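Local coordinates for alanine racemase (Corynebacterium glutamicum, PDB 2DY3), which belongs to the alanine racemase family, pairing an N-terminal TIM-barrel domain with a mostly beta C-terminal domain, and binds pyridoxal-5'-phosphate as a two-chain assembly, at residues B[297-302]-B[306-311]. Residues are numbered along the deposited sequence; the frame is centred on the assembly and turned at random.
Sequences PQVGRV and QFVISL
Phe307 and Val302 lie alongside each other, side chains pointing the same way, beside the connecting turn of an antiparallel beta hairpin in the C-terminal domain, formed by strands 294-299 and 307-312. Phe307 CB lies 4.1 Å from Val302 CG2. With CG between its own N and carbonyl carbon (chi1 66°), the Phe307 ring reaches Gln298, whose CG meets CD2 obliquely at 3.7 Å, the amide and ring planes 57° apart; beyond, the ring packs on Val289.

At Val308 the strands part enough to admit a water. It accepts from Val308 N and Gln298 NE2 and donates to the carbonyl oxygens of Val299 and Arg301, thus bridging the strands where Val299 O and Val308 O, two acceptors, come close. Val308 O instead takes the Val299 N-H (2.7 Å), nearly straight at 170° but tilted from the carbonyl plane. Val299 CG2 rests against Val308 CG1. Gln298 OE1 is bound by Gly285 N, so both ends of this amide are engaged; Arg301 O also receives Arg129 NH2 of the second subunit, bringing the turn to the dimer interface.

Ile309 pairs with Gln298 in a non-hydrogen-bonded position, its CA 3.2 Å from Pro297 O in a CA-H...O contact, while its side chain packs on Val289 and Ile291. On its other edge strand 307-312 bonds to strand 267-271. Ser310 N donates to Pro297 O at 3.0 Å, and its OG touches Val299 CG1 at 3.7 Å and lies 3.1 Å from Pro297 CG.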
ATOM      1  N   PRO B 297     -21.654  -9.471  -5.322  1.00 18.06           N
ATOM      2  CA  PRO B 297     -20.420 -10.255  -5.273  1.00 18.29           C
ATOM      3  C   PRO B 297     -19.382  -9.903  -6.328  1.00 18.08           C
ATOM      4  O   PRO B 297     -19.712  -9.662  -7.490  1.00 19.16           O
ATOM      5  CB  PRO B 297     -20.922 -11.681  -5.422  1.00 17.12           C
ATOM      6  CG  PRO B 297     -22.062 -11.508  -6.377  1.00 19.54           C
ATOM      7  CD  PRO B 297     -22.778 -10.299  -5.790  1.00 18.28           C
ATOM      8  N   GLN B 298     -18.125  -9.866  -5.904  1.00 17.68           N
ATOM      9  CA  GLN B 298     -17.018  -9.586  -6.807  1.00 19.14           C
ATOM     10  C   GLN B 298     -16.864 -10.861  -7.628  1.00 20.20           C
ATOM     11  O   GLN B 298     -17.064 -11.958  -7.109  1.00 20.33           O
ATOM     12  CB  GLN B 298     -15.747  -9.290  -5.996  1.00 18.94           C
ATOM     13  CG  GLN B 298     -14.442  -9.191  -6.790  1.00 18.67           C
ATOM     14  CD  GLN B 298     -13.924 -10.546  -7.227  1.00 20.29           C
ATOM     15  OE1 GLN B 298     -14.177 -11.553  -6.567  1.00 19.85           O
ATOM     16  NE2 GLN B 298     -13.184 -10.578  -8.332  1.00 17.60           N
ATOM     17  N   VAL B 299     -16.534 -10.717  -8.906  1.00 19.85           N
ATOM     18  CA  VAL B 299     -16.365 -11.870  -9.784  1.00 20.57           C
ATOM     19  C   VAL B 299     -15.155 -11.696 -10.691  1.00 20.19           C
ATOM     20  O   VAL B 299     -14.755 -10.578 -10.999  1.00 17.53           O
ATOM     21  CB  VAL B 299     -17.596 -12.072 -10.697  1.00 19.62           C
ATOM     22  CG1 VAL B 299     -18.805 -12.460  -9.874  1.00 21.76           C
ATOM     23  CG2 VAL B 299     -17.869 -10.797 -11.473  1.00 21.07           C
ATOM     24  N   GLY B 300     -14.585 -12.817 -11.116  1.00 20.50           N
ATOM     25  CA  GLY B 300     -13.445 -12.774 -12.008  1.00 20.84           C
ATOM     26  C   GLY B 300     -12.141 -12.394 -11.346  1.00 20.69           C
ATOM     27  O   GLY B 300     -12.021 -12.387 -10.123  1.00 21.24           O
ATOM     28  N   ARG B 301     -11.157 -12.062 -12.171  1.00 21.86           N
ATOM     29  CA  ARG B 301      -9.839 -11.700 -11.682  1.00 21.63           C
ATOM     30  C   ARG B 301      -9.739 -10.237 -11.267  1.00 20.90           C
ATOM     31  O   ARG B 301     -10.292  -9.350 -11.924  1.00 17.57           O
ATOM     32  CB  ARG B 301      -8.790 -11.982 -12.759  1.00 23.97           C
ATOM     33  CG  ARG B 301      -9.040 -13.256 -13.544  1.00 30.96           C
ATOM     34  CD  ARG B 301      -7.793 -13.743 -14.263  1.00 36.10           C
ATOM     35  NE  ARG B 301      -6.803 -14.276 -13.328  1.00 41.76           N
ATOM     36  CZ  ARG B 301      -5.687 -14.904 -13.694  1.00 43.22           C
ATOM     37  NH1 ARG B 301      -5.413 -15.079 -14.980  1.00 43.40           N
ATOM     38  NH2 ARG B 301      -4.850 -15.364 -12.772  1.00 43.35           N
ATOM     39  N   VAL B 302      -9.042  -9.990 -10.164  1.00 18.86           N
ATOM     40  CA  VAL B 302      -8.833  -8.625  -9.719  1.00 18.67           C
ATOM     41  C   VAL B 302      -7.643  -8.165 -10.546  1.00 18.59           C
ATOM     42  O   VAL B 302      -6.597  -8.807 -10.547  1.00 15.35           O
ATOM     43  CB  VAL B 302      -8.462  -8.546  -8.223  1.00 20.15           C
ATOM     44  CG1 VAL B 302      -7.961  -7.138  -7.884  1.00 18.26           C
ATOM     45  CG2 VAL B 302      -9.675  -8.901  -7.360  1.00 20.83           C
ATOM     46  N   GLN B 306      -8.608  -2.363 -11.519  1.00 15.10           N
ATOM     47  CA  GLN B 306     -10.025  -2.580 -11.279  1.00 18.85           C
ATOM     48  C   GLN B 306     -10.442  -4.030 -11.047  1.00 18.17           C
ATOM     49  O   GLN B 306      -9.666  -4.966 -11.255  1.00 16.02           O
ATOM     50  CB  GLN B 306     -10.813  -2.022 -12.478  1.00 21.80           C
ATOM     51  CG  GLN B 306     -10.202  -2.409 -13.835  1.00 25.10           C
ATOM     52  CD  GLN B 306     -10.999  -1.910 -15.033  1.00 26.40           C
ATOM     53  OE1 GLN B 306     -11.218  -0.709 -15.200  1.00 27.72           O
ATOM     54  NE2 GLN B 306     -11.429  -2.839 -15.879  1.00 30.02           N
ATOM     55  N   PHE B 307     -11.679  -4.197 -10.587  1.00 17.26           N
ATOM     56  CA  PHE B 307     -12.259  -5.518 -10.390  1.00 16.67           C
ATOM     57  C   PHE B 307     -13.723  -5.420 -10.796  1.00 17.98           C
ATOM     58  O   PHE B 307     -14.261  -4.318 -10.944  1.00 18.63           O
ATOM     59  CB  PHE B 307     -12.119  -6.020  -8.945  1.00 16.17           C
ATOM     60  CG  PHE B 307     -12.895  -5.235  -7.926  1.00 17.06           C
ATOM     61  CD1 PHE B 307     -12.293  -4.203  -7.222  1.00 14.74           C
ATOM     62  CD2 PHE B 307     -14.207  -5.578  -7.615  1.00 17.57           C
ATOM     63  CE1 PHE B 307     -12.978  -3.535  -6.230  1.00 13.41           C
ATOM     64  CE2 PHE B 307     -14.896  -4.910  -6.620  1.00 13.82           C
ATOM     65  CZ  PHE B 307     -14.281  -3.889  -5.926  1.00 15.28           C
ATOM     66  N   VAL B 308     -14.368  -6.565 -10.973  1.00 16.70           N
ATOM     67  CA  VAL B 308     -15.754  -6.587 -11.423  1.00 16.34           C
ATOM     68  C   VAL B 308     -16.700  -7.232 -10.422  1.00 16.72           C
ATOM     69  O   VAL B 308     -16.312  -8.117  -9.653  1.00 13.93           O
ATOM     70  CB  VAL B 308     -15.861  -7.358 -12.767  1.00 17.60           C
ATOM     71  CG1 VAL B 308     -17.234  -7.167 -13.384  1.00 17.56           C
ATOM     72  CG2 VAL B 308     -14.761  -6.898 -13.710  1.00 15.33           C
ATOM     73  N   ILE B 309     -17.949  -6.779 -10.445  1.00 16.24           N
ATOM     74  CA  ILE B 309     -18.982  -7.316  -9.568  1.00 16.76           C
ATOM     75  C   ILE B 309     -20.183  -7.687 -10.434  1.00 19.03           C
ATOM     76  O   ILE B 309     -20.422  -7.066 -11.480  1.00 17.25           O
ATOM     77  CB  ILE B 309     -19.432  -6.277  -8.508  1.00 16.90           C
ATOM     78  CG1 ILE B 309     -20.081  -5.071  -9.195  1.00 15.00           C
ATOM     79  CG2 ILE B 309     -18.237  -5.819  -7.685  1.00 14.01           C
ATOM     80  CD1 ILE B 309     -20.670  -4.069  -8.219  1.00 13.40           C
ATOM     81  N   SER B 310     -20.929  -8.702 -10.009  1.00 19.72           N
ATOM     82  CA  SER B 310     -22.096  -9.127 -10.763  1.00 22.56           C
ATOM     83  C   SER B 310     -23.360  -8.496 -10.198  1.00 21.09           C
ATOM     84  O   SER B 310     -23.615  -8.536  -8.994  1.00 20.54           O
ATOM     85  CB  SER B 310     -22.222 -10.657 -10.762  1.00 24.66           C
ATOM     86  OG  SER B 310     -22.284 -11.174  -9.448  1.00 28.89           O
ATOM     87  N   LEU B 311     -24.142  -7.906 -11.088  1.00 20.67           N
ATOM     88  CA  LEU B 311     -25.385  -7.253 -10.720  1.00 20.27           C
ATOM     89  C   LEU B 311     -26.553  -8.201 -10.988  1.00 20.37           C
ATOM     90  O   LEU B 311     -27.704  -7.893 -10.674  1.00 21.26           O
ATOM     91  CB  LEU B 311     -25.557  -5.985 -11.558  1.00 18.48           C
ATOM     92  CG  LEU B 311     -24.372  -5.016 -11.605  1.00 18.21           C
ATOM     93  CD1 LEU B 311     -24.701  -3.844 -12.526  1.00 15.67           C
ATOM     94  CD2 LEU B 311     -24.060  -4.520 -10.195  1.00 16.88           C
TER
HETATM   95  O   HOH W   1     -12.956  -8.796 -10.828  1.00 20.65           O